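Local coordinates for protein pterin-4-alpha-carbinolamine dehydratase MoaB2 (Mycobacterium marinum, PDB 3RFQ) that probably takes part in molybdenum cofactor biosynthesis as a MogA/MoaB-family protein with a probable molybdopterin-binding domain, at residues G51-V54 with T55-L58. Numbering follows the deposited sequence.
Sequences GPLV and TELL
Gly-51 to Val-54 and Thr-55 to Leu-58 are the first two turns of the short helix 51-60, which lies in the beta-alpha-beta crossover between the neighbouring parallel strands 31-38 and 63-71; Val-54, Thr-55 and Leu-58 face the sheet of this alpha/beta domain. The contact is local, most pairs being four residues apart. At the first turn the carbonyl of Gly-51 is gripped twice by Thr-55: N donates to Gly-51 O at 2.9 Å, and the hydroxyl OG1 donates to the same O at 2.8 Å from above the carbonyl plane, 47° out of it. Thr-55 can do this because OG1 sits beside its own backbone N (chi1 -63°), which turns the hydroxyl back toward the preceding turn. The next three i to i+4 bonds, from Glu-56, Leu-57 and Leu-58, are regular.

Two apolar pairs follow the same spacing. Leu-53 CD1 meets Leu-57 CD1 at 3.8 Å, the two side chains slanting across each other, and, three residues on, Glu-56 OE1 lies 3.6 Å from that same Leu-53 CD1. The other carboxylate oxygen of Glu-56, OE2, forms a salt bridge with Arg-164 of the second subunit, on which Leu-57 also packs. Val-54 and Leu-58 run side by side, CG1 to CD1 3.9 Å, and point into the core. There they settle on strands 31-38 and 92-96 and against Val-163 and Met-167 of helix 160-180, while Thr-55 leans on Val-65 and Val-68 of strand 63-71.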
# COMPACT_ATOMS: atom_id res chain seq x y z
N GLY C 51 27.93 -0.40 9.16
CA GLY C 51 28.20 -1.64 9.86
C GLY C 51 27.60 -1.69 11.27
O GLY C 51 26.79 -2.59 11.55
N PRO C 52 27.97 -0.73 12.15
CA PRO C 52 27.44 -0.81 13.53
C PRO C 52 25.91 -0.76 13.61
O PRO C 52 25.31 -1.42 14.50
CB PRO C 52 28.07 0.40 14.26
CG PRO C 52 29.35 0.71 13.46
CD PRO C 52 29.00 0.31 11.99
N LEU C 53 25.30 0.01 12.72
CA LEU C 53 23.84 0.15 12.76
C LEU C 53 23.16 -1.16 12.33
O LEU C 53 22.27 -1.67 13.04
CB LEU C 53 23.36 1.34 11.92
CG LEU C 53 21.84 1.49 11.80
CD1 LEU C 53 21.14 1.59 13.18
CD2 LEU C 53 21.45 2.67 10.90
N VAL C 54 23.59 -1.71 11.20
CA VAL C 54 23.03 -3.00 10.74
C VAL C 54 23.28 -4.08 11.81
O VAL C 54 22.43 -4.91 12.05
CB VAL C 54 23.56 -3.45 9.32
CG1 VAL C 54 22.84 -4.73 8.83
CG2 VAL C 54 23.30 -2.33 8.29
N THR C 55 24.42 -4.01 12.48
CA THR C 55 24.75 -4.97 13.52
C THR C 55 23.76 -4.87 14.67
O THR C 55 23.24 -5.90 15.13
CB THR C 55 26.18 -4.75 14.02
OG1 THR C 55 27.08 -4.98 12.93
CG2 THR C 55 26.52 -5.70 15.20
N GLU C 56 23.52 -3.64 15.14
CA GLU C 56 22.53 -3.36 16.17
C GLU C 56 21.14 -3.89 15.81
O GLU C 56 20.50 -4.53 16.64
CB GLU C 56 22.46 -1.85 16.45
CG GLU C 56 21.43 -1.47 17.51
CD GLU C 56 20.97 0.01 17.43
OE1 GLU C 56 21.57 0.83 16.71
OE2 GLU C 56 20.01 0.37 18.13
N LEU C 57 20.70 -3.62 14.59
CA LEU C 57 19.38 -4.03 14.10
C LEU C 57 19.27 -5.55 13.90
O LEU C 57 18.25 -6.15 14.25
CB LEU C 57 19.01 -3.27 12.81
CG LEU C 57 18.99 -1.74 12.97
CD1 LEU C 57 18.79 -1.01 11.62
CD2 LEU C 57 17.91 -1.28 13.94
N LEU C 58 20.31 -6.17 13.36
CA LEU C 58 20.35 -7.63 13.25
C LEU C 58 20.27 -8.29 14.65
O LEU C 58 19.49 -9.21 14.87
CB LEU C 58 21.61 -8.06 12.52
CG LEU C 58 21.60 -7.92 10.99
CD1 LEU C 58 22.97 -8.24 10.44
CD2 LEU C 58 20.56 -8.84 10.36